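Local coordinates for protein diol-dehydratase (Roseburia inulinivorans, PDB 5I2A) that probably dehydrates 1,2-propanediol as a B12-independent glycyl radical enzyme, a lyase of the pyruvate formate lyase-like family, at residues 94-102 with 113-122; 595-604 with 623-633. All coordinates share one frame; numbering follows the deposited sequence. Where two conformers were deposited one is given.

How the contacts relate
Contact 1 (94-102 with 113-122) comes first along the chain and is complete well before contact 2 (595-604 with 623-633) begins. Their centres lie 34 Å apart and their nearest atoms about 18 Å apart, without touching. Contact 1 sets the short helix 94-97 and the turns after it against helix 115-125; contact 2 pairs helix 597-613 with helix 620-632. All four segments belong to the pyruvate formate lyase-like region; the centre of contact 1 lies about 26 Å, and that of contact 2 about 35 Å, from the centre of the chain, the second being more peripheral. They are separate pieces of local helical packing, and the other subunit touches neither.

Contact 1 (94-102 with 113-122); sequences EWLEAEFET and ISEETKKRLL
Phe100 and Lys118 lie against each other with their side chains running in opposite directions. The lysine chain is extended beyond CG and passes over one face of the ring: Lys118 CG stands 3.9 Å from the centroid of the Phe100 ring and 16° off the normal, a CH-pi contact. The opposite face is covered from within the same segment by CA of Glu97, so the ring is sandwiched between its own turn and helix 115-125. At the edge, Leu122 CG comes in the ring plane, 3.8 Å from Phe100 CE2, with Leu121 CB next to CZ. Ile113 CD1 approaches CE1 obliquely.

Beyond the ring, Lys118 carries its ammonium to two carboxylates. Lys118 NZ donates to Glu101 OE2 at 2.7 Å, meeting the syn side but 34° out of the carboxylate plane, and to Glu115 OE1 at 2.8 Å. Glu101 reaches it because its chain bends at chi2 (-49°), turning the carboxylate back toward the lysine. One cation thus bridges two like charges and probably offsets their repulsion. With an alanine at Lys118 the methylenes beyond CB would go, the CG of the CH-pi contact among them, which would probably thin the cover of the Phe100 ring and leave Glu101 and Glu115 without their shared cation.

At the other end, Glu97 lays its carboxylate beside Leu122 CD2, and a water links Glu97 OE2 to Leu122 O. A type I turn, Glu97 to Phe100, places the aromatic ring against helix 115-125, and the arrangement is that of a buried aromatic packed on a helix, with a salt-bridge network of Glu101, Lys118 and Glu115 alongside.

Contact 2 (595-604 with 623-633); sequences LDATTAGDIA and IANTIRQVLEM
Val630 pushes into helix 597-613 over Ala600; its CB and CG1 share that residue, and only CG2 turns to Ile603. Val630 CB sits 3.9 Å from Ala600 CA. From there CG1, placed anti to the backbone N (chi1 175°), goes in against the backbone, 3.7 Å from the same Ala600 CA. This methyl also meets Leu595 CB at 3.8 Å and the CG2 methyl of Thr599. The second branch, Val630 CG2, runs along the helix to Ile603, whose CD1 lies 3.9 Å away and whose CG2 is a little farther.

One turn back on helix 620-632, Thr626 gives only its methyl to Ile603 CG2; its hydroxyl bonds to Val622 O. Leu631 extends CD2 across to Ala600 CB at 3.8 Å and to Asp596 O. Near the far end, Ala604 CB is met by Ile627 CG1 at 3.8 Å and by Ile623 CG2. The small residues Ala600 and Ala604 probably allow the axes of the short segments 597-604 and 623-632 to come within 8.6 Å, at 145° between their N-to-C directions.

Asp596 caps helix 597-613: its OD1 accepts from Thr599 N nearly along the C-O axis, while OD2 is bonded to His716. Beside this N-terminus two waters link the start of segment 595-604 to the end of segment 623-633. One accepts from Leu595 N and donates to Val630 O; the other donates to Leu595 O and Leu631 O.

The roughly antiparallel pair is held by methyl and methylene packing, with water bridging backbone polar groups at one end. The contact depends on close apolar fit, with no direct hydrogen bond or salt bridge between the segments.

Contact 1 (94-102 with 113-122)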
loop_
_atom_site.group_PDB
_atom_site.type_symbol
_atom_site.label_atom_id
_atom_site.label_comp_id
_atom_site.label_asym_id
_atom_site.label_seq_id
_atom_site.Cartn_x
_atom_site.Cartn_y
_atom_site.Cartn_z
ATOM N N GLU A 94 2.423 -19.282 13.897
ATOM C CA GLU A 94 3.030 -20.592 13.742
ATOM C C GLU A 94 3.887 -20.952 14.958
ATOM O O GLU A 94 3.925 -22.112 15.341
ATOM C CB GLU A 94 3.856 -20.680 12.450
ATOM C CG GLU A 94 2.968 -20.854 11.214
ATOM C CD GLU A 94 3.732 -20.943 9.901
ATOM O OE1 GLU A 94 4.975 -20.975 9.915
ATOM O OE2 GLU A 94 3.073 -20.985 8.845
ATOM N N TRP A 95 4.549 -19.964 15.570
ATOM C CA TRP A 95 5.375 -20.237 16.755
ATOM C C TRP A 95 4.526 -20.822 17.880
ATOM O O TRP A 95 4.976 -21.680 18.629
ATOM C CB TRP A 95 6.090 -18.965 17.250
ATOM C CG TRP A 95 5.145 -17.887 17.729
ATOM C CD1 TRP A 95 4.662 -16.841 16.996
ATOM C CD2 TRP A 95 4.561 -17.758 19.034
ATOM N NE1 TRP A 95 3.819 -16.072 17.757
ATOM C CE2 TRP A 95 3.742 -16.609 19.014
ATOM C CE3 TRP A 95 4.654 -18.496 20.216
ATOM C CZ2 TRP A 95 3.011 -16.189 20.123
ATOM C CZ3 TRP A 95 3.932 -18.075 21.322
ATOM C CH2 TRP A 95 3.128 -16.931 21.271
ATOM N N LEU A 96 3.295 -20.345 17.993
ATOM C CA LEU A 96 2.435 -20.709 19.109
ATOM C C LEU A 96 1.885 -22.121 18.930
ATOM O O LEU A 96 1.864 -22.905 19.868
ATOM C CB LEU A 96 1.299 -19.689 19.259
ATOM C CG LEU A 96 0.233 -20.025 20.302
ATOM C CD1 LEU A 96 0.856 -20.288 21.676
ATOM C CD2 LEU A 96 -0.805 -18.918 20.373
ATOM N N GLU A 97 1.446 -22.436 17.719
ATOM C CA GLU A 97 1.002 -23.783 17.413
ATOM C C GLU A 97 2.123 -24.780 17.656
ATOM O O GLU A 97 1.867 -25.862 18.142
ATOM C CB GLU A 97 0.506 -23.877 15.969
ATOM C CG GLU A 97 -0.734 -23.051 15.726
ATOM C CD GLU A 97 -1.318 -23.271 14.342
ATOM O OE1 GLU A 97 -0.732 -24.044 13.570
ATOM O OE2 GLU A 97 -2.363 -22.677 14.040
ATOM N N ALA A 98 3.362 -24.394 17.352
ATOM C CA ALA A 98 4.512 -25.273 17.559
ATOM C C ALA A 98 4.816 -25.492 19.042
ATOM O O ALA A 98 5.551 -26.408 19.391
ATOM C CB ALA A 98 5.747 -24.718 16.862
ATOM N N GLU A 99 4.265 -24.649 19.908
ATOM C CA GLU A 99 4.518 -24.770 21.343
ATOM C C GLU A 99 3.303 -25.269 22.117
ATOM O O GLU A 99 3.290 -25.199 23.340
ATOM C CB GLU A 99 4.962 -23.422 21.938
ATOM C CG GLU A 99 6.340 -22.978 21.502
ATOM C CD GLU A 99 6.856 -21.766 22.278
ATOM O OE1 GLU A 99 6.718 -21.722 23.525
ATOM O OE2 GLU A 99 7.420 -20.866 21.627
ATOM N N PHE A 100 2.279 -25.743 21.416
ATOM C CA PHE A 100 1.054 -26.189 22.094
ATOM C C PHE A 100 1.309 -27.166 23.249
ATOM O O PHE A 100 0.667 -27.079 24.286
ATOM C CB PHE A 100 0.096 -26.857 21.107
ATOM C CG PHE A 100 -0.806 -25.901 20.377
ATOM C CD1 PHE A 100 -0.822 -24.553 20.692
ATOM C CD2 PHE A 100 -1.651 -26.362 19.370
ATOM C CE1 PHE A 100 -1.651 -23.684 20.027
ATOM C CE2 PHE A 100 -2.473 -25.503 18.705
ATOM C CZ PHE A 100 -2.480 -24.157 19.033
ATOM N N GLU A 101 2.236 -28.095 23.054
ATOM C CA GLU A 101 2.455 -29.163 24.025
ATOM C C GLU A 101 3.479 -28.792 25.099
ATOM O O GLU A 101 3.599 -29.492 26.109
ATOM C CB GLU A 101 2.897 -30.448 23.307
ATOM C CG GLU A 101 1.911 -30.904 22.238
ATOM C CD GLU A 101 0.488 -30.932 22.765
ATOM O OE1 GLU A 101 0.241 -31.664 23.741
ATOM O OE2 GLU A 101 -0.377 -30.207 22.229
ATOM N N THR A 102 4.201 -27.692 24.892
ATOM C CA THR A 102 5.326 -27.342 25.768
ATOM C C THR A 102 5.181 -26.017 26.528
ATOM O O THR A 102 5.922 -25.764 27.476
ATOM C CB THR A 102 6.640 -27.257 24.967
ATOM O OG1 THR A 102 6.484 -26.328 23.890
ATOM C CG2 THR A 102 7.021 -28.628 24.397
ATOM N N ILE A 113 -2.649 -23.766 28.347
ATOM C CA ILE A 113 -3.569 -23.740 27.224
ATOM C C ILE A 113 -4.351 -25.064 27.153
ATOM O O ILE A 113 -3.769 -26.146 27.168
ATOM C CB ILE A 113 -2.830 -23.453 25.882
ATOM C CG1 ILE A 113 -3.825 -23.368 24.722
ATOM C CG2 ILE A 113 -1.738 -24.485 25.608
ATOM C CD1 ILE A 113 -3.177 -22.934 23.380
ATOM N N SER A 114 -5.674 -24.955 27.104
ATOM C CA SER A 114 -6.545 -26.127 27.162
ATOM C C SER A 114 -6.599 -26.815 25.816
ATOM O O SER A 114 -6.236 -26.222 24.803
ATOM C CB SER A 114 -7.955 -25.741 27.593
ATOM O OG SER A 114 -8.630 -25.050 26.555
ATOM N N GLU A 115 -7.067 -28.062 25.809
ATOM C CA GLU A 115 -7.188 -28.810 24.567
ATOM C C GLU A 115 -8.192 -28.137 23.657
ATOM O O GLU A 115 -7.993 -28.084 22.456
ATOM C CB GLU A 115 -7.590 -30.273 24.825
ATOM C CG GLU A 115 -6.509 -31.092 25.526
ATOM C CD GLU A 115 -5.166 -30.990 24.834
ATOM O OE1 GLU A 115 -4.198 -30.527 25.470
ATOM O OE2 GLU A 115 -5.077 -31.355 23.649
ATOM N N GLU A 116 -9.273 -27.612 24.222
ATOM C CA GLU A 116 -10.272 -26.953 23.393
ATOM C C GLU A 116 -9.721 -25.644 22.808
ATOM O O GLU A 116 -10.034 -25.288 21.671
ATOM C CB GLU A 116 -11.550 -26.694 24.188
ATOM C CG GLU A 116 -12.663 -26.030 23.388
ATOM C CD GLU A 116 -13.209 -26.904 22.265
ATOM O OE1 GLU A 116 -13.011 -28.142 22.297
ATOM O OE2 GLU A 116 -13.847 -26.347 21.347
ATOM N N THR A 117 -8.895 -24.936 23.574
ATOM C CA THR A 117 -8.291 -23.704 23.059
ATOM C C THR A 117 -7.347 -24.025 21.900
ATOM O O THR A 117 -7.385 -23.350 20.886
ATOM C CB THR A 117 -7.555 -22.925 24.159
ATOM O OG1 THR A 117 -8.520 -22.441 25.097
ATOM C CG2 THR A 117 -6.794 -21.712 23.573
ATOM N N LYS A 118 -6.549 -25.083 22.023
ATOM C CA LYS A 118 -5.702 -25.510 20.916
ATOM C C LYS A 118 -6.519 -25.739 19.639
ATOM O O LYS A 118 -6.151 -25.266 18.561
ATOM C CB LYS A 118 -4.937 -26.782 21.265
ATOM C CG LYS A 118 -3.919 -26.643 22.401
ATOM C CD LYS A 118 -3.352 -28.016 22.740
ATOM C CE LYS A 118 -2.501 -28.019 24.007
ATOM N NZ LYS A 118 -1.934 -29.388 24.251
ATOM N N LYS A 119 -7.629 -26.464 19.764
ATOM C CA LYS A 119 -8.462 -26.758 18.601
ATOM C C LYS A 119 -9.033 -25.491 17.984
ATOM O O LYS A 119 -9.061 -25.349 16.767
ATOM C CB LYS A 119 -9.599 -27.719 18.962
ATOM C CG LYS A 119 -9.124 -29.109 19.381
ATOM C CD LYS A 119 -7.850 -29.536 18.631
ATOM C CE LYS A 119 -8.146 -30.025 17.203
ATOM N NZ LYS A 119 -6.955 -30.650 16.551
ATOM N N ARG A 120 -9.500 -24.577 18.825
ATOM C CA ARG A 120 -10.055 -23.336 18.325
ATOM C C ARG A 120 -9.005 -22.460 17.632
ATOM O O ARG A 120 -9.296 -21.838 16.619
ATOM C CB ARG A 120 -10.709 -22.572 19.457
ATOM C CG ARG A 120 -11.860 -23.333 20.078
ATOM C CD ARG A 120 -12.919 -22.393 20.555
ATOM N NE ARG A 120 -12.713 -21.986 21.913
ATOM C CZ ARG A 120 -13.041 -20.803 22.408
ATOM N NH1 ARG A 120 -13.565 -19.860 21.641
ATOM N NH2 ARG A 120 -12.827 -20.567 23.689
ATOM N N LEU A 121 -7.793 -22.422 18.179
ATOM C CA LEU A 121 -6.721 -21.642 17.571
ATOM C C LEU A 121 -6.334 -22.230 16.219
ATOM O O LEU A 121 -6.082 -21.486 15.281
ATOM C CB LEU A 121 -5.490 -21.562 18.491
ATOM C CG LEU A 121 -5.650 -20.660 19.712
ATOM C CD1 LEU A 121 -4.406 -20.660 20.600
ATOM C CD2 LEU A 121 -6.009 -19.236 19.282
ATOM N N LEU A 122 -6.314 -23.558 16.114
ATOM C CA LEU A 122 -5.941 -24.195 14.854
ATOM C C LEU A 122 -6.881 -23.775 13.738
ATOM O O LEU A 122 -6.440 -23.450 12.635
ATOM C CB LEU A 122 -5.935 -25.717 14.978
ATOM C CG LEU A 122 -4.748 -26.318 15.727
ATOM C CD1 LEU A 122 -4.918 -27.830 15.884
ATOM C CD2 LEU A 122 -3.454 -25.999 15.015
HETATM O O HOH W 1 -3.730 -23.429 11.842
#

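Contact 2 (595-604 with 623-633)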
loop_
_atom_site.group_PDB
_atom_site.type_symbol
_atom_site.label_atom_id
_atom_site.label_comp_id
_atom_site.label_asym_id
_atom_site.label_seq_id
_atom_site.Cartn_x
_atom_site.Cartn_y
_atom_site.Cartn_z
ATOM N N LEU A 595 34.521 -27.198 26.925
ATOM C CA LEU A 595 33.604 -26.843 25.852
ATOM C C LEU A 595 32.236 -27.385 26.199
ATOM O O LEU A 595 32.135 -28.429 26.833
ATOM C CB LEU A 595 34.096 -27.390 24.515
ATOM C CG LEU A 595 35.541 -27.045 24.153
ATOM C CD1 LEU A 595 35.916 -27.703 22.832
ATOM C CD2 LEU A 595 35.773 -25.534 24.079
ATOM N N ASP A 596 31.183 -26.678 25.806
ATOM C CA ASP A 596 29.846 -26.995 26.294
ATOM C C ASP A 596 28.937 -27.559 25.210
ATOM O O ASP A 596 29.368 -27.793 24.091
ATOM C CB ASP A 596 29.200 -25.747 26.927
ATOM C CG ASP A 596 29.042 -24.581 25.933
ATOM O OD1 ASP A 596 29.269 -24.761 24.720
ATOM O OD2 ASP A 596 28.688 -23.472 26.373
ATOM N N ALA A 597 27.667 -27.738 25.555
ATOM C CA ALA A 597 26.681 -28.297 24.643
ATOM C C ALA A 597 26.513 -27.440 23.389
ATOM O O ALA A 597 26.343 -27.968 22.283
ATOM C CB ALA A 597 25.352 -28.457 25.350
ATOM N N THR A 598 26.568 -26.121 23.557
ATOM C CA THR A 598 26.412 -25.216 22.420
ATOM C C THR A 598 27.568 -25.419 21.444
ATOM O O THR A 598 27.363 -25.543 20.243
ATOM C CB THR A 598 26.338 -23.730 22.867
ATOM O OG1 THR A 598 25.200 -23.552 23.715
ATOM C CG2 THR A 598 26.190 -22.808 21.662
ATOM N N THR A 599 28.787 -25.475 21.959
ATOM C CA THR A 599 29.929 -25.698 21.091
ATOM C C THR A 599 29.874 -27.101 20.457
ATOM O O THR A 599 30.167 -27.273 19.277
ATOM C CB THR A 599 31.230 -25.509 21.850
ATOM O OG1 THR A 599 31.289 -24.161 22.324
ATOM C CG2 THR A 599 32.429 -25.775 20.949
ATOM N N ALA A 600 29.464 -28.088 21.241
ATOM C CA ALA A 600 29.323 -29.446 20.729
ATOM C C ALA A 600 28.378 -29.459 19.530
ATOM O O ALA A 600 28.722 -29.970 18.476
ATOM C CB ALA A 600 28.825 -30.369 21.809
ATOM N N GLY A 601 27.200 -28.872 19.703
ATOM C CA GLY A 601 26.224 -28.753 18.636
ATOM C C GLY A 601 26.756 -28.022 17.415
ATOM O O GLY A 601 26.542 -28.475 16.286
ATOM N N ASP A 602 27.444 -26.901 17.631
ATOM C CA ASP A 602 27.992 -26.123 16.523
ATOM C C ASP A 602 28.926 -26.976 15.666
ATOM O O ASP A 602 28.779 -27.060 14.450
ATOM C CB ASP A 602 28.759 -24.898 17.025
ATOM C CG ASP A 602 27.849 -23.757 17.461
ATOM O OD1 ASP A 602 26.643 -23.764 17.150
ATOM O OD2 ASP A 602 28.366 -22.841 18.120
ATOM N N ILE A 603 29.901 -27.594 16.317
ATOM C CA ILE A 603 30.876 -28.420 15.621
ATOM C C ILE A 603 30.214 -29.649 14.985
ATOM O O ILE A 603 30.572 -30.053 13.879
ATOM C CB ILE A 603 31.996 -28.829 16.579
ATOM C CG1 ILE A 603 32.776 -27.578 16.982
ATOM C CG2 ILE A 603 32.930 -29.832 15.931
ATOM C CD1 ILE A 603 33.718 -27.785 18.125
ATOM N N ALA A 604 29.228 -30.216 15.673
ATOM C CA ALA A 604 28.465 -31.331 15.131
ATOM C C ALA A 604 27.796 -30.915 13.829
ATOM O O ALA A 604 27.841 -31.655 12.846
ATOM C CB ALA A 604 27.426 -31.816 16.124
ATOM N N ILE A 623 28.486 -38.228 13.843
ATOM C CA ILE A 623 28.135 -36.964 14.460
ATOM C C ILE A 623 28.002 -37.148 15.975
ATOM O O ILE A 623 28.405 -36.271 16.744
ATOM C CB ILE A 623 26.846 -36.373 13.840
ATOM C CG1 ILE A 623 27.160 -35.721 12.489
ATOM C CG2 ILE A 623 26.289 -35.279 14.710
ATOM C CD1 ILE A 623 27.404 -36.658 11.372
ATOM N N ALA A 624 27.492 -38.301 16.406
ATOM C CA ALA A 624 27.373 -38.598 17.837
ATOM C C ALA A 624 28.722 -38.722 18.505
ATOM O O ALA A 624 28.861 -38.435 19.695
ATOM C CB ALA A 624 26.564 -39.863 18.054
ATOM N N ASN A 625 29.722 -39.141 17.745
ATOM C CA ASN A 625 31.070 -39.242 18.295
ATOM C C ASN A 625 31.792 -37.915 18.201
ATOM O O ASN A 625 32.779 -37.702 18.881
ATOM C CB ASN A 625 31.894 -40.335 17.598
ATOM C CG ASN A 625 31.314 -41.715 17.802
ATOM O OD1 ASN A 625 30.945 -42.085 18.920
ATOM N ND2 ASN A 625 31.258 -42.497 16.741
ATOM N N THR A 626 31.268 -37.008 17.386
ATOM C CA THR A 626 31.821 -35.668 17.332
ATOM C C THR A 626 31.359 -34.923 18.580
ATOM O O THR A 626 32.146 -34.270 19.248
ATOM C CB THR A 626 31.391 -34.915 16.077
ATOM O OG1 THR A 626 31.872 -35.608 14.922
ATOM C CG2 THR A 626 31.970 -33.513 16.084
ATOM N N ILE A 627 30.080 -35.072 18.898
ATOM C CA ILE A 627 29.483 -34.477 20.088
ATOM C C ILE A 627 30.187 -34.918 21.363
ATOM O O ILE A 627 30.710 -34.084 22.101
ATOM C CB ILE A 627 28.000 -34.831 20.184
ATOM C CG1 ILE A 627 27.213 -34.060 19.124
ATOM C CG2 ILE A 627 27.456 -34.558 21.578
ATOM C CD1 ILE A 627 25.802 -34.504 19.012
ATOM N N ARG A 628 30.221 -36.227 21.604
ATOM C CA ARG A 628 30.760 -36.765 22.847
ATOM C C ARG A 628 32.230 -36.367 22.951
ATOM O O ARG A 628 32.729 -36.072 24.037
ATOM C CB ARG A 628 30.579 -38.291 22.915
ATOM C CG ARG A 628 30.924 -38.906 24.273
ATOM C CD ARG A 628 31.534 -40.296 24.134
ATOM N NE ARG A 628 32.622 -40.309 23.163
ATOM C CZ ARG A 628 33.872 -40.656 23.443
ATOM N NH1 ARG A 628 34.200 -41.014 24.678
ATOM N NH2 ARG A 628 34.793 -40.635 22.489
ATOM N N GLN A 629 32.894 -36.312 21.805
ATOM C CA GLN A 629 34.278 -35.871 21.715
ATOM C C GLN A 629 34.499 -34.433 22.189
ATOM O O GLN A 629 35.372 -34.176 23.020
ATOM C CB GLN A 629 34.743 -36.019 20.274
ATOM C CG GLN A 629 36.104 -35.474 19.941
ATOM C CD GLN A 629 36.450 -35.719 18.485
ATOM O OE1 GLN A 629 36.308 -36.838 17.984
ATOM N NE2 GLN A 629 36.894 -34.674 17.792
ATOM N N VAL A 630 33.729 -33.496 21.637
ATOM C CA VAL A 630 33.816 -32.099 22.045
ATOM C C VAL A 630 33.571 -31.977 23.547
ATOM O O VAL A 630 34.325 -31.325 24.262
ATOM C CB VAL A 630 32.797 -31.219 21.293
ATOM C CG1 VAL A 630 32.827 -29.785 21.831
ATOM C CG2 VAL A 630 33.065 -31.253 19.799
ATOM N N LEU A 631 32.511 -32.628 24.015
ATOM C CA LEU A 631 32.116 -32.561 25.411
ATOM C C LEU A 631 33.189 -33.124 26.338
ATOM O O LEU A 631 33.355 -32.643 27.457
ATOM C CB LEU A 631 30.803 -33.305 25.619
ATOM C CG LEU A 631 29.603 -32.653 24.949
ATOM C CD1 LEU A 631 28.360 -33.442 25.257
ATOM C CD2 LEU A 631 29.466 -31.209 25.430
ATOM N N GLU A 632 33.924 -34.131 25.867
ATOM C CA GLU A 632 34.890 -34.820 26.720
ATOM C C GLU A 632 36.315 -34.440 26.382
ATOM O O GLU A 632 37.257 -34.996 26.935
ATOM C CB GLU A 632 34.714 -36.345 26.620
ATOM C CG GLU A 632 33.452 -36.840 27.317
ATOM C CD GLU A 632 33.213 -38.336 27.172
ATOM O OE1 GLU A 632 33.942 -39.003 26.409
ATOM O OE2 GLU A 632 32.281 -38.836 27.831
ATOM N N MET A 633 36.475 -33.482 25.480
ATOM C CA MET A 633 37.807 -33.098 25.057
ATOM C C MET A 633 38.659 -32.631 26.215
ATOM O O MET A 633 38.210 -31.842 27.042
ATOM C CB MET A 633 37.755 -31.988 24.022
ATOM C CG MET A 633 39.144 -31.589 23.607
ATOM S SD MET A 633 39.223 -30.043 22.733
ATOM C CE MET A 633 40.989 -29.944 22.458
HETATM O O HOH W 2 35.514 -29.891 26.797
HETATM O O HOH W 3 32.106 -30.494 28.440
#